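HmuY protein (Prevotella intermedia, PDB 6R2H) probably binds heme as a hemophore-like protein of the HmuY family, taking part in heme acquisition by the bacterium. Local coordinates at residues A[2-12]-A[181-190]; A[32-41]-A[50-61]. All coordinates share one frame; numbering follows the deposited sequence.

Contact 1. Residues A[2-12]-A[181-190]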
loop_
_atom_site.group_PDB
_atom_site.type_symbol
_atom_site.label_atom_id
_atom_site.label_comp_id
_atom_site.label_asym_id
_atom_site.label_seq_id
_atom_site.Cartn_x
_atom_site.Cartn_y
_atom_site.Cartn_z
ATOM N N THR A 2 4.548 -11.526 -21.070
ATOM C CA THR A 2 5.296 -10.801 -20.003
ATOM C C THR A 2 6.076 -9.670 -20.655
ATOM O O THR A 2 6.875 -9.922 -21.554
ATOM C CB THR A 2 6.263 -11.731 -19.255
ATOM O OG1 THR A 2 5.520 -12.633 -18.435
ATOM C CG2 THR A 2 7.246 -10.986 -18.378
ATOM N N THR A 3 5.839 -8.440 -20.178
ATOM C CA THR A 3 6.503 -7.253 -20.697
ATOM C C THR A 3 7.985 -7.320 -20.333
ATOM O O THR A 3 8.399 -8.225 -19.610
ATOM C CB THR A 3 5.826 -5.963 -20.198
ATOM O OG1 THR A 3 5.946 -5.863 -18.775
ATOM C CG2 THR A 3 4.375 -5.824 -20.622
ATOM N N GLN A 4 8.775 -6.361 -20.835
ATOM C CA GLN A 4 10.071 -6.098 -20.232
ATOM C C GLN A 4 9.843 -5.706 -18.773
ATOM O O GLN A 4 8.697 -5.627 -18.316
ATOM C CB GLN A 4 10.822 -4.995 -20.981
ATOM C CG GLN A 4 11.730 -5.510 -22.094
ATOM C CD GLN A 4 12.859 -6.399 -21.623
ATOM O OE1 GLN A 4 13.388 -6.252 -20.518
ATOM N NE2 GLN A 4 13.247 -7.338 -22.470
ATOM N N VAL A 5 10.947 -5.460 -18.056
ATOM C CA VAL A 5 10.917 -4.891 -16.718
ATOM C C VAL A 5 10.620 -3.399 -16.844
ATOM O O VAL A 5 11.304 -2.701 -17.591
ATOM C CB VAL A 5 12.253 -5.122 -15.990
ATOM C CG1 VAL A 5 12.403 -4.200 -14.783
ATOM C CG2 VAL A 5 12.415 -6.579 -15.590
ATOM N N LYS A 6 9.594 -2.935 -16.116
ATOM C CA LYS A 6 9.258 -1.522 -16.070
ATOM C C LYS A 6 9.627 -0.981 -14.688
ATOM O O LYS A 6 9.930 -1.748 -13.769
ATOM C CB LYS A 6 7.779 -1.272 -16.396
ATOM C CG LYS A 6 7.131 -2.122 -17.489
ATOM C CD LYS A 6 7.059 -1.479 -18.861
ATOM C CE LYS A 6 7.548 -2.414 -19.950
ATOM N NZ LYS A 6 6.850 -2.205 -21.244
ATOM N N HIS A 7 9.635 0.355 -14.572
ATOM C CA HIS A 7 9.979 1.018 -13.332
ATOM C C HIS A 7 8.873 1.990 -12.932
ATOM O O HIS A 7 8.232 2.602 -13.781
ATOM C CB HIS A 7 11.370 1.648 -13.421
ATOM C CG HIS A 7 11.793 2.329 -12.159
ATOM N ND1 HIS A 7 11.844 1.677 -10.938
ATOM C CD2 HIS A 7 12.190 3.597 -11.916
ATOM C CE1 HIS A 7 12.248 2.520 -10.004
ATOM N NE2 HIS A 7 12.483 3.697 -10.578
ATOM N N PHE A 8 8.630 2.073 -11.622
ATOM C CA PHE A 8 7.744 3.058 -11.043
ATOM C C PHE A 8 8.428 3.691 -9.836
ATOM O O PHE A 8 9.023 2.991 -9.011
ATOM C CB PHE A 8 6.431 2.425 -10.579
ATOM C CG PHE A 8 5.529 3.409 -9.873
ATOM C CD1 PHE A 8 5.735 3.729 -8.536
ATOM C CD2 PHE A 8 4.498 4.044 -10.549
ATOM C CE1 PHE A 8 4.937 4.660 -7.890
ATOM C CE2 PHE A 8 3.695 4.969 -9.896
ATOM C CZ PHE A 8 3.926 5.290 -8.575
ATOM N N GLU A 9 8.301 5.022 -9.732
ATOM C CA GLU A 9 8.839 5.756 -8.596
ATOM C C GLU A 9 8.102 7.076 -8.414
ATOM O O GLU A 9 7.694 7.705 -9.391
ATOM C CB GLU A 9 10.344 5.974 -8.726
ATOM C CG GLU A 9 10.785 6.866 -9.868
ATOM C CD GLU A 9 12.290 7.068 -9.826
ATOM O OE1 GLU A 9 13.024 6.045 -9.763
ATOM O OE2 GLU A 9 12.730 8.239 -9.807
ATOM N N THR A 10 7.934 7.458 -7.142
ATOM C CA THR A 10 7.308 8.714 -6.767
ATOM C C THR A 10 7.548 8.975 -5.282
ATOM O O THR A 10 7.704 8.039 -4.500
ATOM C CB THR A 10 5.807 8.716 -7.087
ATOM O OG1 THR A 10 5.384 10.082 -7.122
ATOM C CG2 THR A 10 4.971 7.938 -6.095
ATOM N N LEU A 11 7.576 10.258 -4.913
ATOM C CA LEU A 11 7.545 10.649 -3.514
ATOM C C LEU A 11 6.104 10.542 -3.035
ATOM O O LEU A 11 5.177 10.871 -3.773
ATOM C CB LEU A 11 8.062 12.084 -3.384
ATOM C CG LEU A 11 9.538 12.281 -3.727
ATOM C CD1 LEU A 11 9.958 13.732 -3.558
ATOM C CD2 LEU A 11 10.423 11.379 -2.880
ATOM N N MET A 12 5.916 10.066 -1.807
ATOM C CA MET A 12 4.568 9.818 -1.317
ATOM C C MET A 12 3.923 11.106 -0.792
ATOM O O MET A 12 4.593 11.997 -0.273
ATOM C CB MET A 12 4.568 8.746 -0.220
ATOM C CG MET A 12 4.754 7.336 -0.761
ATOM S SD MET A 12 3.496 6.828 -1.961
ATOM C CE MET A 12 2.131 6.392 -0.875
ATOM N N LYS A 181 9.176 10.071 2.617
ATOM C CA LYS A 181 8.623 8.794 2.190
ATOM C C LYS A 181 8.504 8.720 0.668
ATOM O O LYS A 181 8.324 9.743 0.004
ATOM C CB LYS A 181 7.252 8.592 2.834
ATOM C CG LYS A 181 7.301 8.555 4.351
ATOM C CD LYS A 181 5.972 8.871 5.012
ATOM C CE LYS A 181 5.972 8.525 6.485
ATOM N NZ LYS A 181 7.358 8.451 7.008
ATOM N N ALA A 182 8.568 7.484 0.143
ATOM C CA ALA A 182 8.506 7.211 -1.286
ATOM C C ALA A 182 8.127 5.753 -1.525
ATOM O O ALA A 182 8.242 4.919 -0.634
ATOM C CB ALA A 182 9.830 7.516 -1.937
ATOM N N VAL A 183 7.657 5.467 -2.743
ATOM C CA VAL A 183 7.408 4.112 -3.200
ATOM C C VAL A 183 8.110 3.993 -4.549
ATOM O O VAL A 183 7.862 4.802 -5.445
ATOM C CB VAL A 183 5.896 3.807 -3.308
ATOM C CG1 VAL A 183 5.592 2.563 -4.139
ATOM C CG2 VAL A 183 5.179 3.749 -1.961
ATOM N N SER A 184 9.010 3.008 -4.660
ATOM C CA SER A 184 9.774 2.742 -5.869
ATOM C C SER A 184 9.871 1.232 -6.080
ATOM O O SER A 184 10.152 0.517 -5.123
ATOM C CB SER A 184 11.131 3.333 -5.736
ATOM O OG SER A 184 11.793 3.320 -6.982
ATOM N N PHE A 185 9.617 0.745 -7.306
ATOM C CA PHE A 185 9.760 -0.674 -7.611
ATOM C C PHE A 185 9.967 -0.912 -9.103
ATOM O O PHE A 185 9.676 -0.051 -9.929
ATOM C CB PHE A 185 8.541 -1.478 -7.150
ATOM C CG PHE A 185 7.201 -0.994 -7.656
ATOM C CD1 PHE A 185 6.700 -1.428 -8.881
ATOM C CD2 PHE A 185 6.432 -0.121 -6.898
ATOM C CE1 PHE A 185 5.461 -1.005 -9.344
ATOM C CE2 PHE A 185 5.194 0.302 -7.359
ATOM C CZ PHE A 185 4.709 -0.144 -8.577
ATOM N N ASP A 186 10.471 -2.105 -9.424
ATOM C CA ASP A 186 10.498 -2.614 -10.786
ATOM C C ASP A 186 9.473 -3.729 -10.885
ATOM O O ASP A 186 9.162 -4.361 -9.871
ATOM C CB ASP A 186 11.869 -3.175 -11.163
ATOM C CG ASP A 186 12.991 -2.166 -11.015
ATOM O OD1 ASP A 186 12.752 -0.980 -11.310
ATOM O OD2 ASP A 186 14.084 -2.570 -10.584
ATOM N N TYR A 187 8.971 -3.960 -12.105
ATOM C CA TYR A 187 7.897 -4.921 -12.271
ATOM C C TYR A 187 7.761 -5.413 -13.709
ATOM O O TYR A 187 8.165 -4.749 -14.658
ATOM C CB TYR A 187 6.566 -4.302 -11.853
ATOM C CG TYR A 187 6.053 -3.171 -12.710
ATOM C CD1 TYR A 187 6.523 -1.881 -12.529
ATOM C CD2 TYR A 187 5.055 -3.376 -13.658
ATOM C CE1 TYR A 187 6.027 -0.827 -13.274
ATOM C CE2 TYR A 187 4.547 -2.331 -14.414
ATOM C CZ TYR A 187 5.038 -1.050 -14.219
ATOM O OH TYR A 187 4.564 0.004 -14.950
ATOM N N LYS A 188 7.141 -6.582 -13.838
ATOM C CA LYS A 188 6.752 -7.094 -15.131
ATOM C C LYS A 188 5.241 -7.228 -15.099
ATOM O O LYS A 188 4.688 -7.733 -14.126
ATOM C CB LYS A 188 7.391 -8.461 -15.392
ATOM C CG LYS A 188 8.912 -8.476 -15.477
ATOM C CD LYS A 188 9.453 -9.847 -15.866
ATOM C CE LYS A 188 10.962 -9.930 -15.847
ATOM N NZ LYS A 188 11.441 -11.308 -16.096
ATOM N N PHE A 189 4.597 -6.771 -16.177
ATOM C CA PHE A 189 3.156 -6.879 -16.309
ATOM C C PHE A 189 2.815 -8.031 -17.252
ATOM O O PHE A 189 3.440 -8.181 -18.300
ATOM C CB PHE A 189 2.556 -5.544 -16.744
ATOM C CG PHE A 189 1.050 -5.516 -16.701
ATOM C CD1 PHE A 189 0.387 -5.483 -15.488
ATOM C CD2 PHE A 189 0.300 -5.541 -17.869
ATOM C CE1 PHE A 189 -0.998 -5.465 -15.448
ATOM C CE2 PHE A 189 -1.083 -5.546 -17.826
ATOM C CZ PHE A 189 -1.729 -5.475 -16.616
ATOM N N ILE A 190 1.828 -8.846 -16.854
ATOM C CA ILE A 190 1.437 -10.033 -17.593
ATOM C C ILE A 190 -0.029 -9.894 -17.980
ATOM O O ILE A 190 -0.922 -10.177 -17.175
ATOM C CB ILE A 190 1.700 -11.303 -16.764
ATOM C CG1 ILE A 190 3.139 -11.321 -16.234
ATOM C CG2 ILE A 190 1.341 -12.561 -17.560
ATOM C CD1 ILE A 190 3.509 -12.553 -15.443
HETATM O O HOH W 1 7.113 12.733 0.642
#
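Strand 6-11 forms one margin of the large antiparallel sheet by pairing with strand 181-190, which brings the two ends of the chain together. Between Lys6 and Thr10 the backbones exchange hydrogen bonds in regular alternation, and Met12 N extends the ladder to Lys181 O. On the face carrying Phe8, Phe185 and Tyr187, the Tyr187 and Phe185 rings each take a methylene of the first strand over one face: Lys6 CB sits 3.8 Å from the centroid of the Tyr187 ring, and Phe8 CB 3.9 Å from that of Phe185. With CG placed between the backbone N and the carbonyl carbon (chi1 54°), the Phe185 ring leans toward strand 6-11, its face under Phe8 CB. The Phe8 and Phe185 rings are nearly parallel, at 15°, but slid apart. Phe28 meets Phe8 edge-to-face. On the other face His7 ND1 makes weak bonds to Asp186 OD1 (2.8 Å) and Phe185 O (3.0 Å), while NE2 reaches Glu9 OE1 in the ring plane, so both ring nitrogens are engaged. At the poorly ordered N-terminal end, Thr3 N donates to Phe189 O (3.1 Å), and Thr3 OG1 accepts from Phe189 N (3.1 Å). N- and C-terminal strands thus pair at the margin of an antiparallel beta-sheet.

Contact 2. Residues A[32-41]-A[50-61]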
loop_
_atom_site.group_PDB
_atom_site.type_symbol
_atom_site.label_atom_id
_atom_site.label_comp_id
_atom_site.label_asym_id
_atom_site.label_seq_id
_atom_site.Cartn_x
_atom_site.Cartn_y
_atom_site.Cartn_z
ATOM N N ALA A 32 -7.272 11.600 -1.923
ATOM C CA ALA A 32 -7.412 11.518 -0.470
ATOM C C ALA A 32 -8.173 10.253 -0.101
ATOM O O ALA A 32 -9.002 9.800 -0.883
ATOM C CB ALA A 32 -8.146 12.728 0.070
ATOM N N GLU A 33 -7.878 9.701 1.082
ATOM C CA GLU A 33 -8.776 8.750 1.719
ATOM C C GLU A 33 -10.157 9.389 1.840
ATOM O O GLU A 33 -10.288 10.503 2.357
ATOM C CB GLU A 33 -8.293 8.399 3.128
ATOM C CG GLU A 33 -9.262 7.492 3.884
ATOM C CD GLU A 33 -9.629 6.218 3.135
ATOM O OE1 GLU A 33 -8.705 5.492 2.690
ATOM O OE2 GLU A 33 -10.836 5.961 2.972
ATOM N N LEU A 34 -11.186 8.663 1.393
ATOM C CA LEU A 34 -12.504 9.256 1.259
ATOM C C LEU A 34 -13.413 8.808 2.390
ATOM O O LEU A 34 -14.452 9.422 2.610
ATOM C CB LEU A 34 -13.099 8.899 -0.107
ATOM C CG LEU A 34 -12.431 9.592 -1.298
ATOM C CD1 LEU A 34 -13.113 9.220 -2.605
ATOM C CD2 LEU A 34 -12.395 11.105 -1.113
ATOM N N GLY A 35 -12.993 7.753 3.097
ATOM C CA GLY A 35 -13.800 7.086 4.109
ATOM C C GLY A 35 -14.034 7.962 5.336
ATOM O O GLY A 35 -13.302 8.926 5.568
ATOM N N LYS A 36 -15.094 7.623 6.082
ATOM C CA LYS A 36 -15.411 8.324 7.311
ATOM C C LYS A 36 -14.261 8.135 8.297
ATOM O O LYS A 36 -13.597 7.093 8.313
ATOM C CB LYS A 36 -16.780 7.912 7.859
ATOM C CG LYS A 36 -16.905 6.497 8.411
ATOM C CD LYS A 36 -18.239 6.243 9.090
ATOM C CE LYS A 36 -18.612 4.774 9.174
ATOM N NZ LYS A 36 -19.991 4.523 8.685
ATOM N N ARG A 37 -14.004 9.185 9.087
ATOM C CA ARG A 37 -12.914 9.154 10.050
ATOM C C ARG A 37 -13.454 9.124 11.476
ATOM O O ARG A 37 -14.475 9.738 11.789
ATOM C CB ARG A 37 -12.003 10.370 9.881
ATOM C CG ARG A 37 -11.849 10.807 8.436
ATOM C CD ARG A 37 -10.999 12.039 8.404
ATOM N NE ARG A 37 -10.194 12.080 7.201
ATOM C CZ ARG A 37 -9.325 13.045 6.980
ATOM N NH1 ARG A 37 -9.207 14.014 7.877
ATOM N NH2 ARG A 37 -8.587 13.048 5.879
ATOM N N GLU A 38 -12.723 8.409 12.335
ATOM C CA GLU A 38 -12.957 8.356 13.766
ATOM C C GLU A 38 -11.710 8.916 14.447
ATOM O O GLU A 38 -10.603 8.444 14.165
ATOM C CB GLU A 38 -13.195 6.892 14.144
ATOM C CG GLU A 38 -13.891 6.659 15.476
ATOM C CD GLU A 38 -14.470 5.258 15.558
ATOM O OE1 GLU A 38 -13.858 4.386 16.219
ATOM O OE2 GLU A 38 -15.521 5.038 14.938
ATOM N N PHE A 39 -11.887 9.952 15.286
ATOM C CA PHE A 39 -10.776 10.411 16.099
ATOM C C PHE A 39 -10.783 9.623 17.396
ATOM O O PHE A 39 -11.795 9.566 18.091
ATOM C CB PHE A 39 -10.751 11.933 16.241
ATOM C CG PHE A 39 -10.391 12.618 14.949
ATOM C CD1 PHE A 39 -11.369 12.913 14.003
ATOM C CD2 PHE A 39 -9.069 12.926 14.655
ATOM C CE1 PHE A 39 -11.032 13.500 12.792
ATOM C CE2 PHE A 39 -8.734 13.530 13.449
ATOM C CZ PHE A 39 -9.714 13.811 12.520
ATOM N N ARG A 40 -9.642 8.983 17.669
ATOM C CA ARG A 40 -9.545 8.048 18.773
ATOM C C ARG A 40 -8.492 8.550 19.754
ATOM O O ARG A 40 -7.377 8.873 19.329
ATOM C CB ARG A 40 -9.158 6.678 18.220
ATOM C CG ARG A 40 -10.199 6.079 17.289
ATOM C CD ARG A 40 -9.939 4.623 16.975
ATOM N NE ARG A 40 -10.894 4.117 15.990
ATOM C CZ ARG A 40 -10.623 3.133 15.131
ATOM N NH1 ARG A 40 -9.428 2.560 15.141
ATOM N NH2 ARG A 40 -11.541 2.732 14.268
ATOM N N LYS A 41 -8.876 8.640 21.041
ATOM C CA LYS A 41 -7.942 8.969 22.109
ATOM C C LYS A 41 -7.550 7.675 22.813
ATOM O O LYS A 41 -8.426 6.927 23.256
ATOM C CB LYS A 41 -8.560 9.942 23.117
ATOM C CG LYS A 41 -7.583 10.597 24.088
ATOM C CD LYS A 41 -8.293 11.455 25.115
ATOM C CE LYS A 41 -7.346 12.291 25.948
ATOM N NZ LYS A 41 -6.751 13.389 25.147
ATOM N N TYR A 50 -9.427 2.653 23.710
ATOM C CA TYR A 50 -9.545 4.036 23.268
ATOM C C TYR A 50 -10.986 4.520 23.421
ATOM O O TYR A 50 -11.916 3.714 23.371
ATOM C CB TYR A 50 -9.061 4.193 21.817
ATOM C CG TYR A 50 -9.926 3.539 20.770
ATOM C CD1 TYR A 50 -11.121 4.118 20.366
ATOM C CD2 TYR A 50 -9.549 2.348 20.170
ATOM C CE1 TYR A 50 -11.927 3.521 19.411
ATOM C CE2 TYR A 50 -10.346 1.732 19.214
ATOM C CZ TYR A 50 -11.536 2.324 18.832
ATOM O OH TYR A 50 -12.334 1.732 17.899
ATOM N N GLU A 51 -11.147 5.844 23.595
ATOM C CA GLU A 51 -12.442 6.504 23.525
ATOM C C GLU A 51 -12.526 7.328 22.238
ATOM O O GLU A 51 -11.550 7.944 21.801
ATOM C CB GLU A 51 -12.759 7.288 24.804
ATOM C CG GLU A 51 -11.645 8.226 25.229
ATOM C CD GLU A 51 -11.841 8.905 26.573
ATOM O OE1 GLU A 51 -11.899 10.159 26.597
ATOM O OE2 GLU A 51 -11.913 8.184 27.594
ATOM N N VAL A 52 -13.718 7.313 21.630
ATOM C CA VAL A 52 -14.015 8.091 20.435
ATOM C C VAL A 52 -14.287 9.550 20.823
ATOM O O VAL A 52 -15.199 9.838 21.595
ATOM C CB VAL A 52 -15.186 7.468 19.645
ATOM C CG1 VAL A 52 -15.657 8.366 18.516
ATOM C CG2 VAL A 52 -14.842 6.084 19.102
ATOM N N VAL A 53 -13.504 10.479 20.264
ATOM C CA VAL A 53 -13.599 11.871 20.662
ATOM C C VAL A 53 -14.074 12.747 19.500
ATOM O O VAL A 53 -14.264 13.952 19.677
ATOM C CB VAL A 53 -12.276 12.404 21.246
ATOM C CG1 VAL A 53 -11.959 11.820 22.613
ATOM C CG2 VAL A 53 -11.103 12.256 20.284
ATOM N N GLY A 54 -14.251 12.158 18.312
ATOM C CA GLY A 54 -14.683 12.933 17.156
ATOM C C GLY A 54 -14.977 12.064 15.933
ATOM O O GLY A 54 -14.535 10.917 15.855
ATOM N N THR A 55 -15.756 12.608 14.988
ATOM C CA THR A 55 -15.887 11.967 13.690
ATOM C C THR A 55 -16.049 13.005 12.592
ATOM O O THR A 55 -16.617 14.061 12.803
ATOM C CB THR A 55 -17.099 11.039 13.600
ATOM O OG1 THR A 55 -18.183 11.958 13.641
ATOM C CG2 THR A 55 -17.186 10.029 14.720
ATOM N N GLU A 56 -15.539 12.668 11.413
ATOM C CA GLU A 56 -15.837 13.418 10.209
ATOM C C GLU A 56 -16.476 12.451 9.221
ATOM O O GLU A 56 -16.026 11.312 9.085
ATOM C CB GLU A 56 -14.565 14.054 9.661
ATOM C CG GLU A 56 -13.958 15.048 10.623
ATOM C CD GLU A 56 -12.607 15.577 10.187
ATOM O OE1 GLU A 56 -12.166 16.587 10.758
ATOM O OE2 GLU A 56 -11.998 14.975 9.281
ATOM N N PRO A 57 -17.553 12.864 8.518
ATOM C CA PRO A 57 -18.219 11.979 7.563
ATOM C C PRO A 57 -17.298 11.738 6.370
ATOM O O PRO A 57 -16.350 12.497 6.142
ATOM C CB PRO A 57 -19.451 12.790 7.130
ATOM C CG PRO A 57 -19.028 14.231 7.325
ATOM C CD PRO A 57 -18.149 14.210 8.558
ATOM N N ALA A 58 -17.596 10.661 5.630
ATOM C CA ALA A 58 -16.889 10.311 4.410
ATOM C C ALA A 58 -17.052 11.440 3.395
ATOM O O ALA A 58 -18.091 12.090 3.349
ATOM C CB ALA A 58 -17.423 9.009 3.867
ATOM N N LYS A 59 -16.009 11.647 2.585
ATOM C CA LYS A 59 -15.967 12.720 1.607
ATOM C C LYS A 59 -16.264 12.165 0.216
ATOM O O LYS A 59 -16.181 12.886 -0.775
ATOM C CB LYS A 59 -14.559 13.317 1.518
ATOM C CG LYS A 59 -13.852 13.757 2.790
ATOM C CD LYS A 59 -12.362 13.872 2.532
ATOM C CE LYS A 59 -11.597 14.582 3.625
ATOM N NZ LYS A 59 -10.151 14.299 3.495
ATOM N N GLY A 60 -16.565 10.862 0.149
ATOM C CA GLY A 60 -16.824 10.164 -1.101
ATOM C C GLY A 60 -17.072 8.675 -0.874
ATOM O O GLY A 60 -17.235 8.225 0.262
ATOM N N THR A 61 -17.123 7.922 -1.981
ATOM C CA THR A 61 -17.325 6.481 -1.949
ATOM C C THR A 61 -16.386 5.830 -2.962
ATOM O O THR A 61 -15.676 6.522 -3.688
ATOM C CB THR A 61 -18.780 6.127 -2.270
ATOM O OG1 THR A 61 -18.989 6.488 -3.637
ATOM C CG2 THR A 61 -19.786 6.833 -1.385
#
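A beta hairpin with a classic bulge joins strand 37-41 to strand 50-56, the latter forming an outer edge of the large sheet. Val53 and Gly54 both face Phe39: Val53 N donates to Phe39 O (2.9 Å) and Phe39 N to Gly54 O (2.9 Å), shifting the register by one residue before Arg40. The tightly packed part lies beyond the bulge, where Arg40 runs over one face of the Tyr50 ring with CD 3.4 Å from the ring centroid. Extended from CG to NE, the arginine carries its guanidinium on over Tyr50 OH, the two planes only 13° apart. NE also forms a salt bridge with Glu38 OE1, approaching from above the carboxylate plane, and NH1 has a second acidic partner in Asp111. NE and NH1 thus each meet a carboxylate, which should limit the turning of the group. On the face bearing Phe39, the ring turns its edge to the Glu56 carboxylate, with CE1 3.7 Å from Glu56 CD.

The far end is looser and more open to solvent. Past Glu56 the regular ladder gives way to a single backbone bond, Lys59 N to Leu34 O (2.7 Å), beside which Leu34 CD2 lies 4.1 Å from Lys59 CB. Lys59 reaches back along the surface and sets its CE over one face of the Arg37 guanidinium, bringing two positive groups together. Glu56 may partly offset their charge, through a weak, bent salt bridge from Arg37 NH1 to Glu56 OE2 at 3.3 Å.

Overall arrangement
Contacts 1 and 2 occupy the two outermost edges of the same nine-stranded antiparallel sheet, on opposite sides of the chain's centre, with their own centres about 32 Å apart and no direct touch. Contact 1 pairs segments distant in sequence, and contact 2 is nested within the loop it closes. One face of contact 1 is buried against strands 17-21 and 71-74, and aromatic and aliphatic groups dominate there; its polar histidine cluster is confined to the other face. Contact 2, a local hairpin near the surface, relies more on arginine, lysine and glutamate side chains. Its ladder is interrupted by a bulge, whereas strand 6-11 pairs in unbroken register.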